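Local coordinates for protein putative protease (Parabacteroides distasonis ATCC 8503, PDB 3KD4) that is of unproven function but is a putative protease, probably exported, that carries the uncharacterised DUF3857 and DUF3858 domains, at residues Leu31-His36 and Thr104-Gly109; Leu308-Gly313 and Gly351-Val356; Pro345-Gly350 and Glu364-Pro369. One frame throughout, in Å; residues are numbered along the deposited sequence. Where two conformers were deposited one is given.

Interaction 1. Residues Leu31-His36 and Thr104-Gly109. With GOL (glycerol), chain M.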
# COMPACT_ATOMS: atom_id res chain seq x y z
N LEU A 31 16.90 -17.84 11.63
CA LEU A 31 17.08 -17.52 10.22
C LEU A 31 18.44 -17.97 9.76
O LEU A 31 19.47 -17.45 10.20
CB LEU A 31 16.91 -16.01 10.00
CG LEU A 31 17.23 -15.41 8.61
CD1 LEU A 31 16.37 -16.00 7.51
CD2 LEU A 31 17.05 -13.90 8.68
N THR A 32 18.47 -18.94 8.85
CA THR A 32 19.72 -19.39 8.27
C THR A 32 20.01 -18.69 6.94
O THR A 32 19.13 -18.60 6.09
CB THR A 32 19.68 -20.91 8.06
OG1 THR A 32 19.33 -21.55 9.30
CG2 THR A 32 21.03 -21.41 7.55
N LEU A 33 21.23 -18.18 6.80
CA LEU A 33 21.71 -17.48 5.61
C LEU A 33 22.70 -18.36 4.88
O LEU A 33 23.66 -18.81 5.46
CB LEU A 33 22.35 -16.17 6.02
CG LEU A 33 21.45 -15.19 6.82
CD1 LEU A 33 22.11 -13.81 6.91
CD2 LEU A 33 20.05 -15.03 6.21
N PHE A 34 22.47 -18.64 3.60
CA PHE A 34 23.30 -19.61 2.90
C PHE A 34 24.32 -18.98 1.96
O PHE A 34 25.20 -19.67 1.51
CB PHE A 34 22.45 -20.56 2.08
CG PHE A 34 21.52 -21.38 2.88
CD1 PHE A 34 21.99 -22.40 3.68
CD2 PHE A 34 20.15 -21.14 2.84
CE1 PHE A 34 21.11 -23.16 4.44
CE2 PHE A 34 19.27 -21.92 3.58
CZ PHE A 34 19.76 -22.91 4.38
N THR A 35 24.18 -17.70 1.65
CA THR A 35 25.06 -17.03 0.70
C THR A 35 25.59 -15.71 1.29
O THR A 35 24.96 -15.09 2.17
CB THR A 35 24.31 -16.64 -0.59
OG1 THR A 35 23.35 -15.63 -0.26
CG2 THR A 35 23.56 -17.85 -1.25
N HIS A 36 26.69 -15.23 0.74
CA HIS A 36 27.10 -13.84 1.00
C HIS A 36 26.10 -12.80 0.58
O HIS A 36 26.01 -11.78 1.23
CB HIS A 36 28.46 -13.55 0.37
CG HIS A 36 29.53 -14.39 0.97
ND1 HIS A 36 30.38 -15.16 0.22
CD2 HIS A 36 29.80 -14.67 2.27
CE1 HIS A 36 31.19 -15.83 1.03
NE2 HIS A 36 30.84 -15.55 2.28
N THR A 104 26.13 -10.48 14.24
CA THR A 104 27.55 -10.68 14.13
C THR A 104 27.82 -12.17 14.04
O THR A 104 26.94 -13.02 14.28
CB THR A 104 28.34 -10.07 15.32
OG1 THR A 104 28.01 -10.80 16.50
CG2 THR A 104 28.01 -8.57 15.52
N GLY A 105 29.04 -12.49 13.66
CA GLY A 105 29.48 -13.86 13.48
C GLY A 105 28.86 -14.59 12.31
O GLY A 105 28.89 -15.83 12.27
N LEU A 106 28.26 -13.85 11.37
CA LEU A 106 27.67 -14.49 10.21
C LEU A 106 28.76 -15.18 9.36
O LEU A 106 29.85 -14.66 9.19
CB LEU A 106 26.86 -13.51 9.37
CG LEU A 106 25.57 -13.00 10.03
CD1 LEU A 106 24.85 -12.05 9.06
CD2 LEU A 106 24.67 -14.14 10.42
N GLU A 107 28.42 -16.38 8.88
CA GLU A 107 29.24 -17.17 7.95
C GLU A 107 28.26 -17.96 7.14
O GLU A 107 27.14 -18.19 7.60
CB GLU A 107 30.04 -18.22 8.70
CG GLU A 107 31.06 -17.70 9.56
CD GLU A 107 31.89 -18.80 10.15
OE1 GLU A 107 31.37 -19.95 10.27
OE2 GLU A 107 33.01 -18.46 10.55
N LEU A 108 28.67 -18.44 5.99
CA LEU A 108 27.80 -19.29 5.17
C LEU A 108 27.17 -20.41 6.03
O LEU A 108 27.86 -21.13 6.76
CB LEU A 108 28.61 -19.90 4.04
CG LEU A 108 29.19 -18.95 2.99
CD1 LEU A 108 30.12 -19.74 2.04
CD2 LEU A 108 28.12 -18.19 2.21
N GLY A 109 25.85 -20.50 6.01
CA GLY A 109 25.13 -21.56 6.71
C GLY A 109 24.87 -21.31 8.17
O GLY A 109 24.35 -22.20 8.88
C1 GOL M . 32.89 -17.96 5.80
O1 GOL M . 31.64 -18.58 5.66
C2 GOL M . 32.71 -16.73 4.97
O2 GOL M . 31.40 -16.39 5.16
C3 GOL M . 32.81 -16.99 3.47
O3 GOL M . 34.00 -17.65 3.14
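Leu-108, Leu-33 and Gly-109 bury the most surface where the end of strand 23-33 meets the loop leading into strand 111-120. The CD2 methyl of Leu-108 does most of the touching. Leu-108 CD2 lies 3.3 Å from Phe-34 O and also approaches the backbone N of His-36, while passing over one face of the His-36 imidazole. Leu-108 CD2 is 3.9 Å from the centroid of the His-36 ring, only 14° off the ring normal, which makes this a CH-pi contact. CG of Leu-108 stands anti to its own carbonyl carbon, beside the backbone N.

Leu-33 works through two groups. Leu-33 CD1 meets CD1 of Leu-106 at 3.9 Å, and Ile-112 touches both leucines. Leu-33 O accepts the single direct hydrogen bond of the contact from Gly-109 N, at 2.8 Å with a bent N-H...O angle of 144°; the donor lies in the carbonyl plane. Gly-109 has positive phi, a conformation that favours glycine, and Gly-109 O meets CG2 of Thr-32 at 3.7 Å. A glycerol, probably from the crystallisation liquor, takes a hydrogen bond from Leu-108 N through its O1.

The touching parts run 110° apart and 104-109 is irregular. With only one direct backbone bond between the two segments, their relative placement probably rests largely on methyl packing at the protein surface.

Interaction 2. Residues Leu308-Gly313 and Gly351-Val356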
# COMPACT_ATOMS: atom_id res chain seq x y z
N LEU A 308 -13.58 7.37 6.10
CA LEU A 308 -13.75 6.00 5.65
C LEU A 308 -12.48 5.22 5.89
O LEU A 308 -11.38 5.73 5.69
CB LEU A 308 -14.05 5.96 4.14
CG LEU A 308 -15.14 6.89 3.59
CD1 LEU A 308 -15.31 6.66 2.07
CD2 LEU A 308 -16.48 6.65 4.34
N ALA A 309 -12.65 3.98 6.29
CA ALA A 309 -11.57 3.02 6.41
C ALA A 309 -11.63 2.05 5.21
O ALA A 309 -12.72 1.60 4.83
CB ALA A 309 -11.67 2.26 7.73
N VAL A 310 -10.47 1.74 4.65
CA VAL A 310 -10.36 0.81 3.53
C VAL A 310 -9.62 -0.43 3.99
O VAL A 310 -8.48 -0.35 4.50
CB VAL A 310 -9.58 1.47 2.33
CG1 VAL A 310 -9.58 0.55 1.09
CG2 VAL A 310 -10.18 2.86 2.00
N TYR A 311 -10.29 -1.57 3.85
CA TYR A 311 -9.76 -2.87 4.20
C TYR A 311 -9.54 -3.70 2.95
O TYR A 311 -10.22 -3.49 1.93
CB TYR A 311 -10.79 -3.67 5.00
CG TYR A 311 -11.16 -3.11 6.34
CD1 TYR A 311 -12.21 -2.21 6.47
CD2 TYR A 311 -10.47 -3.49 7.47
CE1 TYR A 311 -12.57 -1.73 7.75
CE2 TYR A 311 -10.81 -3.02 8.70
CZ TYR A 311 -11.85 -2.15 8.84
OH TYR A 311 -12.11 -1.69 10.10
N PRO A 312 -8.66 -4.71 3.04
CA PRO A 312 -8.58 -5.70 1.98
C PRO A 312 -9.92 -6.35 1.75
O PRO A 312 -10.72 -6.54 2.69
CB PRO A 312 -7.57 -6.73 2.51
CG PRO A 312 -6.78 -6.01 3.53
CD PRO A 312 -7.67 -4.93 4.11
N GLY A 313 -10.18 -6.69 0.50
CA GLY A 313 -11.48 -7.13 0.12
C GLY A 313 -11.85 -8.52 0.58
O GLY A 313 -13.03 -8.84 0.63
N GLY A 351 -14.30 -2.24 -6.04
CA GLY A 351 -14.70 -3.40 -5.27
C GLY A 351 -13.61 -4.44 -4.98
O GLY A 351 -13.91 -5.44 -4.34
N LEU A 352 -12.36 -4.21 -5.37
CA LEU A 352 -11.26 -5.05 -4.88
C LEU A 352 -11.12 -4.93 -3.34
O LEU A 352 -10.66 -5.84 -2.69
CB LEU A 352 -9.96 -4.67 -5.56
CG LEU A 352 -9.82 -5.07 -7.05
CD1 LEU A 352 -8.41 -4.78 -7.54
CD2 LEU A 352 -10.17 -6.55 -7.25
N ASP A 353 -11.52 -3.80 -2.79
CA ASP A 353 -11.37 -3.50 -1.38
C ASP A 353 -12.74 -3.29 -0.74
O ASP A 353 -13.71 -3.06 -1.42
CB ASP A 353 -10.55 -2.23 -1.20
CG ASP A 353 -9.12 -2.37 -1.72
OD1 ASP A 353 -8.60 -3.50 -1.82
OD2 ASP A 353 -8.53 -1.33 -2.06
N LYS A 354 -12.77 -3.36 0.58
CA LYS A 354 -13.97 -3.13 1.36
C LYS A 354 -13.82 -1.78 2.03
O LYS A 354 -12.83 -1.52 2.72
CB LYS A 354 -14.14 -4.25 2.39
CG LYS A 354 -14.96 -5.42 1.88
CD LYS A 354 -14.89 -6.64 2.81
CE LYS A 354 -15.57 -7.86 2.17
NZ LYS A 354 -15.94 -8.85 3.22
N VAL A 355 -14.79 -0.91 1.81
CA VAL A 355 -14.73 0.45 2.32
C VAL A 355 -15.85 0.61 3.33
O VAL A 355 -17.01 0.28 3.04
CB VAL A 355 -14.85 1.44 1.17
CG1 VAL A 355 -14.91 2.90 1.66
CG2 VAL A 355 -13.70 1.19 0.20
N VAL A 356 -15.51 1.06 4.53
CA VAL A 356 -16.51 1.21 5.60
C VAL A 356 -16.36 2.56 6.26
O VAL A 356 -15.23 2.93 6.66
CB VAL A 356 -16.35 0.11 6.65
CG1 VAL A 356 -17.49 0.20 7.67
CG2 VAL A 356 -16.27 -1.27 6.01
O HOH W 1 -8.02 -6.17 -1.54
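Two neighbouring strands of a five-stranded antiparallel sheet, 305-312 and 353-357, pair here through Ala-309, Tyr-311, Lys-354 and Val-356. The segment axes run 155° apart and approach to 4.6 Å. Ala-309 with Val-356 and Tyr-311 with Lys-354 are hydrogen-bonded pairs; Val-310 with Val-355, between them, is a non-hydrogen-bonded pair. Tyr-311 N donates to Lys-354 O at 2.8 Å in a nearly straight bond (176°). Lys-354 N returns one to Tyr-311 O, and Ala-309 and Val-356 exchange a second reciprocal pair.

On the face bearing Tyr-311 and Val-356, CE1 of the Tyr-311 ring rests 4.1 Å from CG2 of Val-356, while Lys-354 O lies at the ring edge, in its plane. Val-356 CG1 is anti to the backbone N (chi1 -174°), which leaves CG2 as the branch meeting the tyrosine. Leu-215 of helix 211-222 packs on Ala-309, Tyr-311 and Val-356 from this side.

The other face is lined by Val-310 and Val-355. Beside them, Leu-308 CD1 meets Val-355 CG1 at 3.8 Å, and Val-310 CG1 lies against CB of Asp-353. Asp-353 OD2 forms a salt bridge with Arg-349.

Beyond the ladder the extended side chain of Lys-354 follows Gly-313, and its NZ bonds to Leu-315 O. At the same end one water accepts from Gly-313 N at 3.0 Å and donates to Asp-353 OD1 at 2.7 Å.

Interaction 3. Residues Pro345-Gly350 and Glu364-Pro369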
# COMPACT_ATOMS: atom_id res chain seq x y z
N PRO A 345 -7.45 7.63 -6.09
CA PRO A 345 -8.93 7.52 -6.12
C PRO A 345 -9.43 6.17 -5.67
O PRO A 345 -8.93 5.14 -6.14
CB PRO A 345 -9.27 7.73 -7.60
CG PRO A 345 -8.12 8.54 -8.14
CD PRO A 345 -6.90 8.10 -7.37
N LEU A 346 -10.44 6.16 -4.78
CA LEU A 346 -11.01 4.88 -4.34
C LEU A 346 -11.59 4.09 -5.50
O LEU A 346 -11.57 2.87 -5.47
CB LEU A 346 -12.11 5.08 -3.29
CG LEU A 346 -11.70 5.51 -1.90
CD1 LEU A 346 -12.96 5.59 -1.02
CD2 LEU A 346 -10.70 4.55 -1.27
N THR A 347 -12.05 4.79 -6.53
CA THR A 347 -12.63 4.14 -7.70
C THR A 347 -11.58 3.46 -8.62
O THR A 347 -11.95 2.76 -9.58
CB THR A 347 -13.48 5.14 -8.50
OG1 THR A 347 -12.67 6.27 -8.86
CG2 THR A 347 -14.69 5.61 -7.64
N ASN A 348 -10.29 3.62 -8.33
CA ASN A 348 -9.27 2.86 -9.07
C ASN A 348 -9.34 1.39 -8.76
O ASN A 348 -9.33 0.55 -9.65
CB ASN A 348 -7.84 3.39 -8.81
CG ASN A 348 -7.56 4.67 -9.53
OD1 ASN A 348 -8.44 5.30 -10.11
ND2 ASN A 348 -6.30 5.06 -9.52
N ARG A 349 -9.42 1.05 -7.48
CA ARG A 349 -9.50 -0.36 -7.10
C ARG A 349 -10.95 -0.80 -6.89
O ARG A 349 -11.26 -1.98 -6.91
CB ARG A 349 -8.66 -0.60 -5.84
CG ARG A 349 -7.14 -0.36 -6.04
CD ARG A 349 -6.38 -0.49 -4.72
NE ARG A 349 -6.69 -1.76 -4.07
CZ ARG A 349 -6.21 -2.94 -4.45
NH1 ARG A 349 -5.34 -3.03 -5.46
NH2 ARG A 349 -6.58 -4.05 -3.83
N GLY A 350 -11.85 0.15 -6.67
CA GLY A 350 -13.26 -0.15 -6.54
C GLY A 350 -13.54 -1.26 -5.56
O GLY A 350 -13.07 -1.24 -4.41
N GLU A 364 -20.33 0.27 -1.37
CA GLU A 364 -20.02 -0.45 -2.60
C GLU A 364 -19.40 0.54 -3.61
O GLU A 364 -20.11 1.13 -4.42
CB GLU A 364 -21.32 -1.07 -3.14
CG GLU A 364 -21.20 -1.86 -4.41
CD GLU A 364 -22.57 -2.36 -4.89
OE1 GLU A 364 -23.48 -2.57 -4.05
OE2 GLU A 364 -22.72 -2.53 -6.11
N ILE A 365 -18.08 0.73 -3.53
CA ILE A 365 -17.39 1.73 -4.36
C ILE A 365 -17.37 1.19 -5.79
O ILE A 365 -17.05 0.03 -6.00
CB ILE A 365 -15.92 1.98 -3.92
CG1 ILE A 365 -15.83 2.41 -2.44
CG2 ILE A 365 -15.25 3.06 -4.83
CD1 ILE A 365 -16.39 3.77 -2.19
N GLU A 366 -17.74 2.03 -6.74
CA GLU A 366 -17.68 1.63 -8.16
C GLU A 366 -16.23 1.65 -8.65
O GLU A 366 -15.35 2.30 -8.05
CB GLU A 366 -18.53 2.54 -9.03
CG GLU A 366 -17.98 3.95 -9.17
CD GLU A 366 -18.94 4.92 -9.90
OE1 GLU A 366 -20.02 4.50 -10.38
OE2 GLU A 366 -18.59 6.12 -9.96
N THR A 367 -15.99 0.88 -9.70
CA THR A 367 -14.68 0.77 -10.32
C THR A 367 -14.75 1.64 -11.57
O THR A 367 -15.57 1.37 -12.44
CB THR A 367 -14.34 -0.67 -10.67
OG1 THR A 367 -14.42 -1.49 -9.47
CG2 THR A 367 -12.93 -0.76 -11.26
N THR A 368 -13.96 2.71 -11.63
CA THR A 368 -14.04 3.71 -12.70
C THR A 368 -12.69 3.77 -13.41
O THR A 368 -11.67 3.93 -12.76
CB THR A 368 -14.34 5.13 -12.13
OG1 THR A 368 -15.54 5.12 -11.37
CG2 THR A 368 -14.48 6.15 -13.24
N PRO A 369 -12.68 3.63 -14.76
CA PRO A 369 -11.43 3.82 -15.49
C PRO A 369 -10.85 5.22 -15.37
O PRO A 369 -11.59 6.20 -15.39
CB PRO A 369 -11.82 3.57 -16.95
CG PRO A 369 -13.10 2.83 -16.89
CD PRO A 369 -13.79 3.22 -15.64
O HOH W 2 -10.94 5.76 -10.86
O HOH W 3 -10.29 1.49 -12.23
O HOH W 4 -13.21 -3.90 -8.91
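Thr-347 lies beside Thr-368, the two side chains pointing the same way, with Thr-347 CB 3.5 Å from Thr-368 OG1. The direct hydrogen bond is backbone to backbone: Thr-368 N donates to Thr-347 O at 2.9 Å, nearly straight at 170°. CG2 of Thr-347 meets CG2 of Ile-365 at 3.8 Å, the side chains crossing at about a right angle. With chi1 at 57°, Thr-347 OG1 sits between backbone N and carbonyl carbon, and it donates to a water that in turn donates to Asn-348 OD1 and Thr-368 O. An alanine in place of Thr-347 would take away the hydroxyl that donates to this water, probably leaving the water less firmly held and a gap against Ile-365 CG2.

Next to this first shell, CA of Gly-350 packs 3.4 Å from Thr-367 OG1. A side chain there would clash with that hydroxyl, and the positive phi (50°) also favours glycine. Gly-350 N bonds to Leu-346 O across the weakly bonded turn of about 346-349.

Farther out, Arg-349, besides its bridge to Asp-353, forms a salt bridge with Glu-418. Leu-346 and Ile-365 both touch Tyr-340 of strand 337-341. Helix 346-349 packs on the sheet through Leu-346, which also reaches Leu-308 and Val-310 of strand 305-312, and through Thr-347 on the connection from strand 362-363 to strand 370-380.

In the fold
Interactions 2 and 3 are neighbours, with centres 10 Å apart and their segments alternating along the chain: helix 346-349 is followed in the chain by strand 353-357. They touch where Val-355 CG2 meets Ile-365 CG1 at 3.6 Å. Interaction 1 is remote, its centre about 41 Å and 46 Å from those of interactions 2 and 3, at the end of a strand of another sheet within the DUF3857 range. Interaction 2, mostly buried, has four direct backbone bonds and mostly apolar side chains; the other two have one each. Interaction 3, partly buried, supplements its bond with waters, whereas interaction 1, at the surface, adds leucine methyls and a glycerol to a bent one.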